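Local coordinates for protein deoxyhypusine hydroxylase (Homo sapiens, PDB 4D50) that hydroxylates the deoxyhypusine side chain of translation factor eIF5A at a diiron centre, completing the second step in the formation of hypusine, at residues I111-S116 / L129-L134; Y149-P154 / A186-G191; D153-A158 / P176-Y181. All coordinates share one frame; numbering follows the deposited sequence.

How the contacts relate
Contact 1 comes first along the chain and closes before the other two open; it joins helix 109-115 to helix 121-140. Contacts 2 and 3 start from one and the same loop, which follows helix 121-140, share Asp153 and Pro154, and both land on helix 177-190, contact 3 near its start and contact 2 at its end. Their centres are about 10 Å apart, while that of contact 1 lies about 13 Å from contact 3 and 21 Å from contact 2. Leu129 and Arg132 touch Phe178, and Arg132 forms a salt bridge with Glu179. The linker is thus packed on helix 177-190 at two places, in a protein whose irons take ligands from both halves.

Contact 1: I111-S116 / L129-L134; sequences ILKQYS and LAVRRL
Val131 pushes one methyl, CG2, against segment 111-116, where it meets Leu112, Lys113 and Ser116. Its nearest partners there are Leu112 CB, 3.6 Å from Val131 CG2, and the backbone nitrogen of Lys113, at the same distance from that methyl. CG2 stands anti to the carbonyl carbon, beside the backbone N, and faces helix 109-115; CG1, anti to the backbone N (chi1 169°), only brushes Lys113 CG. The lysine and valine side chains cross at about a right angle, and Lys113 CG lies 3.8 Å from Val131 CG2.

Leu112 handles the other flank. Its CD1 methyl sits 3.8 Å from Leu134 CD1, the two leucines crossing at about a right angle, and the same Leu112 CD1 reaches Ala130 CB at 3.9 Å. One Leu112 methyl thus touches two residues one turn apart on the facing helix; Val108 also packs on Leu134.

No hydrogen bond crosses this interface. The Ser116 hydroxyl, at the border of the contact, turns back on its own chain: OG donates to Leu112 O over 2.8 Å, tilted from the carbonyl plane, while standing 4.1 Å from Val131 CG2. An alanine here would probably leave Leu112 O without this side-chain donor and open a small gap beside the valine methyl.

The axes of the two short segments come within 9.1 Å of each other, with 146° between their directions. This is a roughly antiparallel helical hairpin with an apolar seam, the kind of pairing from which HEAT-like repeats build their curved stack; helix 109-115 belongs to the second repeat.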
loop_
_atom_site.group_PDB
_atom_site.type_symbol
_atom_site.label_atom_id
_atom_site.label_comp_id
_atom_site.label_asym_id
_atom_site.label_seq_id
_atom_site.Cartn_x
_atom_site.Cartn_y
_atom_site.Cartn_z
ATOM N N ILE A 111 -3.402 -19.586 -7.966
ATOM C CA ILE A 111 -2.325 -18.699 -8.445
ATOM C C ILE A 111 -1.510 -18.119 -7.289
ATOM O O ILE A 111 -0.297 -18.005 -7.385
ATOM C CB ILE A 111 -2.825 -17.610 -9.409
ATOM C CG1 ILE A 111 -1.624 -16.867 -9.986
ATOM C CG2 ILE A 111 -3.715 -16.565 -8.768
ATOM C CD1 ILE A 111 -1.809 -16.492 -11.448
ATOM N N LEU A 112 -2.189 -17.671 -6.217
ATOM C CA LEU A 112 -1.429 -17.188 -5.054
ATOM C C LEU A 112 -0.557 -18.249 -4.418
ATOM O O LEU A 112 0.537 -17.995 -4.014
ATOM C CB LEU A 112 -2.332 -16.519 -4.028
ATOM C CG LEU A 112 -3.042 -15.287 -4.555
ATOM C CD1 LEU A 112 -4.053 -14.819 -3.570
ATOM C CD2 LEU A 112 -2.144 -14.135 -4.920
ATOM N N LYS A 113 -1.049 -19.480 -4.308
ATOM C CA LYS A 113 -0.175 -20.563 -3.847
ATOM C C LYS A 113 1.040 -20.797 -4.788
ATOM O O LYS A 113 2.153 -21.061 -4.310
ATOM C CB LYS A 113 -0.981 -21.879 -3.734
ATOM C CG LYS A 113 -1.899 -21.846 -2.529
ATOM C CD LYS A 113 -2.879 -23.036 -2.592
ATOM C CE LYS A 113 -3.294 -23.391 -1.176
ATOM N NZ LYS A 113 -4.556 -24.172 -1.032
ATOM N N GLN A 114 0.804 -20.740 -6.095
ATOM C CA GLN A 114 1.856 -20.916 -7.109
ATOM C C GLN A 114 2.972 -19.853 -6.875
ATOM O O GLN A 114 4.131 -20.162 -6.790
ATOM C CB GLN A 114 1.237 -20.748 -8.505
ATOM C CG GLN A 114 2.162 -20.799 -9.719
ATOM C CD GLN A 114 1.436 -20.586 -11.054
ATOM O OE1 GLN A 114 0.302 -20.088 -11.110
ATOM N NE2 GLN A 114 2.101 -20.976 -12.151
ATOM N N TYR A 115 2.547 -18.610 -6.723
ATOM C CA TYR A 115 3.470 -17.488 -6.676
ATOM C C TYR A 115 4.042 -17.306 -5.300
ATOM O O TYR A 115 4.901 -16.458 -5.115
ATOM C CB TYR A 115 2.896 -16.210 -7.291
ATOM C CG TYR A 115 2.977 -16.219 -8.780
ATOM C CD1 TYR A 115 2.001 -16.865 -9.532
ATOM C CD2 TYR A 115 3.969 -15.571 -9.449
ATOM C CE1 TYR A 115 2.092 -16.930 -10.907
ATOM C CE2 TYR A 115 4.059 -15.607 -10.821
ATOM C CZ TYR A 115 3.128 -16.294 -11.534
ATOM O OH TYR A 115 3.256 -16.366 -12.922
ATOM N N SER A 116 3.634 -18.162 -4.361
ATOM C CA SER A 116 4.263 -18.222 -3.086
ATOM C C SER A 116 5.683 -18.722 -3.204
ATOM O O SER A 116 6.439 -18.565 -2.231
ATOM C CB SER A 116 3.472 -19.139 -2.113
ATOM O OG SER A 116 2.209 -18.524 -1.784
ATOM N N LEU A 129 1.320 -14.403 2.347
ATOM C CA LEU A 129 0.417 -13.649 3.213
ATOM C C LEU A 129 -0.986 -13.678 2.694
ATOM O O LEU A 129 -1.931 -13.849 3.483
ATOM C CB LEU A 129 0.909 -12.190 3.375
ATOM C CG LEU A 129 2.137 -12.030 4.216
ATOM C CD1 LEU A 129 2.686 -10.602 4.100
ATOM C CD2 LEU A 129 1.904 -12.335 5.670
ATOM N N ALA A 130 -1.142 -13.597 1.370
ATOM C CA ALA A 130 -2.466 -13.456 0.796
ATOM C C ALA A 130 -3.187 -14.833 0.908
ATOM O O ALA A 130 -4.365 -14.847 1.109
ATOM C CB ALA A 130 -2.396 -12.874 -0.567
ATOM N N VAL A 131 -2.456 -15.939 0.736
ATOM C CA VAL A 131 -3.013 -17.286 0.927
ATOM C C VAL A 131 -3.473 -17.457 2.380
ATOM O O VAL A 131 -4.559 -17.882 2.616
ATOM C CB VAL A 131 -2.006 -18.374 0.551
ATOM C CG1 VAL A 131 -2.522 -19.724 1.031
ATOM C CG2 VAL A 131 -1.766 -18.364 -0.962
ATOM N N ARG A 132 -2.683 -16.965 3.328
ATOM C CA ARG A 132 -3.144 -17.050 4.717
ATOM C C ARG A 132 -4.398 -16.170 4.974
ATOM O O ARG A 132 -5.272 -16.521 5.770
ATOM C CB ARG A 132 -1.988 -16.591 5.646
ATOM C CG ARG A 132 -0.795 -17.537 5.815
ATOM C CD ARG A 132 -1.113 -18.851 6.490
ATOM N NE ARG A 132 -1.797 -18.710 7.771
ATOM C CZ ARG A 132 -1.202 -18.535 8.961
ATOM N NH1 ARG A 132 0.107 -18.444 9.086
ATOM N NH2 ARG A 132 -1.971 -18.487 10.076
ATOM N N ARG A 133 -4.442 -14.973 4.379
ATOM C CA ARG A 133 -5.626 -14.100 4.502
ATOM C C ARG A 133 -6.848 -14.797 3.898
ATOM O O ARG A 133 -7.932 -14.875 4.526
ATOM C CB ARG A 133 -5.412 -12.716 3.870
ATOM C CG ARG A 133 -6.639 -11.839 3.929
ATOM C CD ARG A 133 -6.387 -10.471 3.264
ATOM N NE ARG A 133 -7.585 -10.031 2.515
ATOM C CZ ARG A 133 -8.692 -9.495 3.029
ATOM N NH1 ARG A 133 -8.859 -9.388 4.349
ATOM N NH2 ARG A 133 -9.691 -9.162 2.212
ATOM N N LEU A 134 -6.682 -15.386 2.721
ATOM C CA LEU A 134 -7.847 -16.074 2.133
ATOM C C LEU A 134 -8.322 -17.245 3.034
ATOM O O LEU A 134 -9.526 -17.430 3.179
ATOM C CB LEU A 134 -7.612 -16.519 0.720
ATOM C CG LEU A 134 -7.444 -15.396 -0.289
ATOM C CD1 LEU A 134 -7.170 -15.961 -1.678
ATOM C CD2 LEU A 134 -8.591 -14.404 -0.325
#

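Contact 2: Y149-P154 / A186-G191; sequences YLSVDP and ALRNAG
Asp153 OD2 is gripped by both terminal nitrogens of Arg188, NH2 at 3.0 Å and NH1 at 3.2 Å, reaching it from the same face of the carboxylate. The two groups meet tip to tip, with carboxylate and guanidinium planes 53° apart, so the salt bridge is twisted rather than flat. NH1 adds a weak bond to Asp153 OD1, whose syn side takes the Ser151 hydroxyl at 2.6 Å from OG to OD1. On its NE/NH2 edge, Arg188 gives two bonds to Asn189 OD1, the shorter being 2.8 Å from NH2 to OD1, and this holds the guanidinium's rotation.

Tyr149 CD1 lies over one guanidinium face, offset toward its rim, 3.2 Å from Arg188 NE; ring and guanidinium planes are 27° apart. The bend at chi3 (66°) brings NE round beside the ring. Arg188 CD makes a CH-pi contact 3.8 Å from the Tyr149 ring centroid, over its face. A water links Tyr149 OH to Arg188 O.

Gln220 of helix 208-221 completes the network, accepting from Arg188 NH1 and donating to Ser151 OG. The linker thus crosses between the end of helix 177-190 and helix 208-221, while Val152 N turns to Gln69 on helix 57-70.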
loop_
_atom_site.group_PDB
_atom_site.type_symbol
_atom_site.label_atom_id
_atom_site.label_comp_id
_atom_site.label_asym_id
_atom_site.label_seq_id
_atom_site.Cartn_x
_atom_site.Cartn_y
_atom_site.Cartn_z
ATOM N N TYR A 149 -9.521 1.683 10.934
ATOM C CA TYR A 149 -9.035 2.077 9.596
ATOM C C TYR A 149 -9.918 1.443 8.505
ATOM O O TYR A 149 -10.439 0.383 8.683
ATOM C CB TYR A 149 -7.575 1.663 9.448
ATOM C CG TYR A 149 -6.716 2.470 10.428
ATOM C CD1 TYR A 149 -6.560 2.039 11.733
ATOM C CD2 TYR A 149 -6.208 3.699 10.080
ATOM C CE1 TYR A 149 -5.867 2.805 12.660
ATOM C CE2 TYR A 149 -5.501 4.449 10.970
ATOM C CZ TYR A 149 -5.328 3.974 12.262
ATOM O OH TYR A 149 -4.657 4.611 13.187
ATOM N N LEU A 150 -10.134 2.161 7.437
ATOM C CA LEU A 150 -11.069 1.721 6.413
ATOM C C LEU A 150 -10.376 0.938 5.325
ATOM O O LEU A 150 -11.054 0.340 4.457
ATOM C CB LEU A 150 -11.845 2.894 5.827
ATOM C CG LEU A 150 -12.739 3.683 6.822
ATOM C CD1 LEU A 150 -13.287 4.941 6.221
ATOM C CD2 LEU A 150 -13.859 2.810 7.398
ATOM N N SER A 151 -9.072 0.869 5.422
ATOM C CA SER A 151 -8.256 0.068 4.522
ATOM C C SER A 151 -8.621 -1.366 4.605
ATOM O O SER A 151 -9.022 -1.865 5.689
ATOM C CB SER A 151 -6.747 0.237 4.811
ATOM O OG SER A 151 -6.443 0.007 6.156
ATOM N N VAL A 152 -8.408 -2.079 3.505
ATOM C CA VAL A 152 -8.396 -3.508 3.558
ATOM C C VAL A 152 -6.969 -3.988 3.717
ATOM O O VAL A 152 -6.134 -3.777 2.823
ATOM C CB VAL A 152 -8.970 -4.119 2.256
ATOM C CG1 VAL A 152 -8.987 -5.662 2.347
ATOM C CG2 VAL A 152 -10.334 -3.522 1.895
ATOM N N ASP A 153 -6.682 -4.625 4.834
ATOM C CA ASP A 153 -5.306 -4.914 5.235
ATOM C C ASP A 153 -4.909 -6.303 4.840
ATOM O O ASP A 153 -5.782 -7.194 4.663
ATOM C CB ASP A 153 -5.169 -4.753 6.768
ATOM C CG ASP A 153 -5.493 -3.328 7.255
ATOM O OD1 ASP A 153 -5.285 -2.332 6.454
ATOM O OD2 ASP A 153 -5.998 -3.211 8.367
ATOM N N PRO A 154 -3.607 -6.573 4.717
ATOM C CA PRO A 154 -3.210 -7.913 4.334
ATOM C C PRO A 154 -3.366 -8.969 5.390
ATOM O O PRO A 154 -3.165 -10.103 5.058
ATOM C CB PRO A 154 -1.708 -7.771 4.039
ATOM C CG PRO A 154 -1.318 -6.447 4.600
ATOM C CD PRO A 154 -2.501 -5.614 4.507
ATOM N N ALA A 186 -2.579 -4.924 14.910
ATOM C CA ALA A 186 -3.071 -4.668 16.284
ATOM C C ALA A 186 -2.382 -3.496 16.974
ATOM O O ALA A 186 -3.026 -2.747 17.684
ATOM C CB ALA A 186 -2.919 -5.906 17.151
ATOM N N LEU A 187 -1.144 -3.283 16.658
ATOM C CA LEU A 187 -0.331 -2.142 17.234
ATOM C C LEU A 187 -0.871 -0.849 16.707
ATOM O O LEU A 187 -1.078 0.061 17.446
ATOM C CB LEU A 187 1.132 -2.332 16.956
ATOM C CG LEU A 187 1.834 -3.295 17.912
ATOM C CD1 LEU A 187 3.141 -3.786 17.326
ATOM C CD2 LEU A 187 2.011 -2.694 19.262
ATOM N N ARG A 188 -1.068 -0.789 15.399
ATOM C CA ARG A 188 -1.601 0.361 14.719
ATOM C C ARG A 188 -2.965 0.730 15.350
ATOM O O ARG A 188 -3.215 1.876 15.737
ATOM C CB ARG A 188 -1.664 0.172 13.228
ATOM C CG ARG A 188 -2.423 1.322 12.573
ATOM C CD ARG A 188 -3.085 0.918 11.245
ATOM N NE ARG A 188 -4.139 -0.061 11.454
ATOM C CZ ARG A 188 -4.701 -0.793 10.493
ATOM N NH1 ARG A 188 -4.403 -0.610 9.183
ATOM N NH2 ARG A 188 -5.658 -1.623 10.852
ATOM N N ASN A 189 -3.832 -0.283 15.532
ATOM C CA ASN A 189 -5.146 -0.027 16.097
ATOM C C ASN A 189 -5.121 0.386 17.560
ATOM O O ASN A 189 -5.983 1.217 17.971
ATOM C CB ASN A 189 -5.983 -1.310 15.995
ATOM C CG ASN A 189 -6.346 -1.643 14.537
ATOM O OD1 ASN A 189 -6.057 -0.918 13.572
ATOM N ND2 ASN A 189 -7.019 -2.764 14.384
ATOM N N ALA A 190 -4.184 -0.132 18.331
ATOM C CA ALA A 190 -3.970 0.281 19.741
ATOM C C ALA A 190 -3.656 1.741 19.882
ATOM O O ALA A 190 -4.263 2.477 20.758
ATOM C CB ALA A 190 -2.876 -0.585 20.351
ATOM N N GLY A 191 -2.908 2.239 18.928
ATOM C CA GLY A 191 -2.450 3.621 18.907
ATOM C C GLY A 191 -1.623 4.062 20.081
ATOM O O GLY A 191 -1.308 3.303 20.979
HETATM O O HOH W 1 -4.921 3.884 15.906
#

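Contact 3: D153-A158 / P176-Y181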
loop_
_atom_site.group_PDB
_atom_site.type_symbol
_atom_site.label_atom_id
_atom_site.label_comp_id
_atom_site.label_asym_id
_atom_site.label_seq_id
_atom_site.Cartn_x
_atom_site.Cartn_y
_atom_site.Cartn_z
ATOM N N ASP A 153 -6.682 -4.625 4.834
ATOM C CA ASP A 153 -5.306 -4.914 5.235
ATOM C C ASP A 153 -4.909 -6.303 4.840
ATOM O O ASP A 153 -5.782 -7.194 4.663
ATOM C CB ASP A 153 -5.169 -4.753 6.768
ATOM C CG ASP A 153 -5.493 -3.328 7.255
ATOM O OD1 ASP A 153 -5.285 -2.332 6.454
ATOM O OD2 ASP A 153 -5.998 -3.211 8.367
ATOM N N PRO A 154 -3.607 -6.573 4.717
ATOM C CA PRO A 154 -3.210 -7.913 4.334
ATOM C C PRO A 154 -3.366 -8.969 5.390
ATOM O O PRO A 154 -3.165 -10.103 5.058
ATOM C CB PRO A 154 -1.708 -7.771 4.039
ATOM C CG PRO A 154 -1.318 -6.447 4.600
ATOM C CD PRO A 154 -2.501 -5.614 4.507
ATOM N N ALA A 155 -3.621 -8.577 6.634
ATOM C CA ALA A 155 -3.842 -9.474 7.750
ATOM C C ALA A 155 -4.724 -8.834 8.747
ATOM O O ALA A 155 -4.705 -7.669 8.899
ATOM C CB ALA A 155 -2.587 -9.971 8.428
ATOM N N PRO A 156 -5.588 -9.663 9.391
ATOM C CA PRO A 156 -6.508 -9.151 10.394
ATOM C C PRO A 156 -5.750 -8.901 11.693
ATOM O O PRO A 156 -4.749 -9.510 11.913
ATOM C CB PRO A 156 -7.479 -10.317 10.617
ATOM C CG PRO A 156 -6.649 -11.529 10.293
ATOM C CD PRO A 156 -5.810 -11.089 9.127
ATOM N N PRO A 157 -6.197 -7.960 12.485
ATOM C CA PRO A 157 -5.407 -7.621 13.681
ATOM C C PRO A 157 -5.387 -8.771 14.660
ATOM O O PRO A 157 -6.389 -9.521 14.733
ATOM C CB PRO A 157 -6.163 -6.430 14.273
ATOM C CG PRO A 157 -7.554 -6.556 13.812
ATOM C CD PRO A 157 -7.463 -7.207 12.437
ATOM N N ALA A 158 -4.273 -8.917 15.350
ATOM C CA ALA A 158 -4.126 -9.900 16.446
ATOM C C ALA A 158 -5.142 -9.598 17.533
ATOM O O ALA A 158 -5.552 -8.451 17.700
ATOM C CB ALA A 158 -2.715 -9.910 17.003
ATOM N N PRO A 176 5.918 -16.906 12.063
ATOM C CA PRO A 176 5.488 -16.697 10.690
ATOM C C PRO A 176 5.134 -15.247 10.416
ATOM O O PRO A 176 4.557 -14.545 11.286
ATOM C CB PRO A 176 4.232 -17.566 10.573
ATOM C CG PRO A 176 4.208 -18.485 11.765
ATOM C CD PRO A 176 5.166 -17.973 12.746
ATOM N N LEU A 177 5.418 -14.825 9.193
ATOM C CA LEU A 177 5.192 -13.490 8.751
ATOM C C LEU A 177 3.755 -13.037 8.983
ATOM O O LEU A 177 3.499 -11.921 9.416
ATOM C CB LEU A 177 5.538 -13.358 7.307
ATOM C CG LEU A 177 5.740 -11.927 6.914
ATOM C CD1 LEU A 177 6.809 -11.206 7.714
ATOM C CD2 LEU A 177 6.089 -11.928 5.466
ATOM N N PHE A 178 2.801 -13.952 8.757
ATOM C CA PHE A 178 1.416 -13.579 8.912
ATOM C C PHE A 178 1.116 -13.201 10.325
ATOM O O PHE A 178 0.387 -12.223 10.557
ATOM C CB PHE A 178 0.503 -14.733 8.483
ATOM C CG PHE A 178 -0.944 -14.382 8.415
ATOM C CD1 PHE A 178 -1.424 -13.593 7.403
ATOM C CD2 PHE A 178 -1.843 -14.932 9.327
ATOM C CE1 PHE A 178 -2.768 -13.322 7.306
ATOM C CE2 PHE A 178 -3.176 -14.722 9.190
ATOM C CZ PHE A 178 -3.651 -13.923 8.169
ATOM N N GLU A 179 1.674 -13.945 11.271
ATOM C CA GLU A 179 1.376 -13.678 12.681
ATOM C C GLU A 179 1.998 -12.310 13.082
ATOM O O GLU A 179 1.410 -11.546 13.880
ATOM C CB GLU A 179 1.916 -14.815 13.525
ATOM C CG GLU A 179 1.006 -16.007 13.741
ATOM C CD GLU A 179 0.655 -16.841 12.502
ATOM O OE1 GLU A 179 1.256 -16.662 11.414
ATOM O OE2 GLU A 179 -0.254 -17.705 12.643
ATOM N N ARG A 180 3.160 -12.018 12.505
ATOM C CA ARG A 180 3.858 -10.786 12.759
ATOM C C ARG A 180 3.026 -9.638 12.212
ATOM O O ARG A 180 2.999 -8.576 12.832
ATOM C CB ARG A 180 5.274 -10.778 12.158
ATOM C CG ARG A 180 6.065 -11.925 12.676
ATOM C CD ARG A 180 7.485 -11.899 12.154
ATOM N NE ARG A 180 8.253 -10.734 12.581
ATOM C CZ ARG A 180 9.457 -10.413 12.071
ATOM N NH1 ARG A 180 10.061 -11.206 11.154
ATOM N NH2 ARG A 180 10.131 -9.359 12.488
ATOM N N TYR A 181 2.479 -9.798 11.019
ATOM C CA TYR A 181 1.596 -8.782 10.440
ATOM C C TYR A 181 0.360 -8.583 11.272
ATOM O O TYR A 181 -0.190 -7.467 11.431
ATOM C CB TYR A 181 1.201 -9.152 9.001
ATOM C CG TYR A 181 2.110 -8.637 7.920
ATOM C CD1 TYR A 181 3.470 -8.930 7.929
ATOM C CD2 TYR A 181 1.600 -8.012 6.829
ATOM C CE1 TYR A 181 4.320 -8.454 6.959
ATOM C CE2 TYR A 181 2.462 -7.534 5.837
ATOM C CZ TYR A 181 3.807 -7.765 5.913
ATOM O OH TYR A 181 4.675 -7.337 4.886
#
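Ala155 and Phe178 make the tightest part of this contact: the alanine methyl, CB, comes within 3.5 Å of Phe178 CE1. The same methyl lies 3.9 Å from Tyr181 CB, so it fits between two residues one turn apart on helix 177-190. Phe178 carries its CG anti to the backbone N (chi1 -171°), which swings the ring across to the linker although its CB does not point there.

The prolines on each side of the alanine turn their rings to different aromatics. Pro156 CD approaches Phe178 CZ to 3.7 Å, its side chain crossing that of the phenylalanine at about a right angle. Pro154 gives its ring to the tyrosine instead: CG lies in the plane of the Tyr181 ring, at its edge, 4.0 Å from CD2. Its carbonyl goes the other way, with Pro154 O near the plane of the Phe178 ring and 3.9 Å from CE1. No hydrogen bond joins the two segments, and every side chain that touches is buried.

The packing slackens further along the linker. Pro157 and Ala158 are partly exposed and make no close contact with 176-181; the CB of Pro157 turns away from it. There the chain is held by polar bonds to the next residue of the helix, Arg182, whose side chain bonds to Pro156 O and Pro157 O and whose backbone pairs with Ala158.

Around this core, Leu129 and Arg132 of helix 121-140 lie against Tyr181 and Phe178, and Trp136 touches Pro156. Helix 208-221 covers Tyr181 through Leu209 and Glu213; it also carries the iron ligand His212, whose side chain is about 5 Å from that of Tyr181. The linker therefore packs on helix 177-190 and also touches helices 121-140 and 208-221.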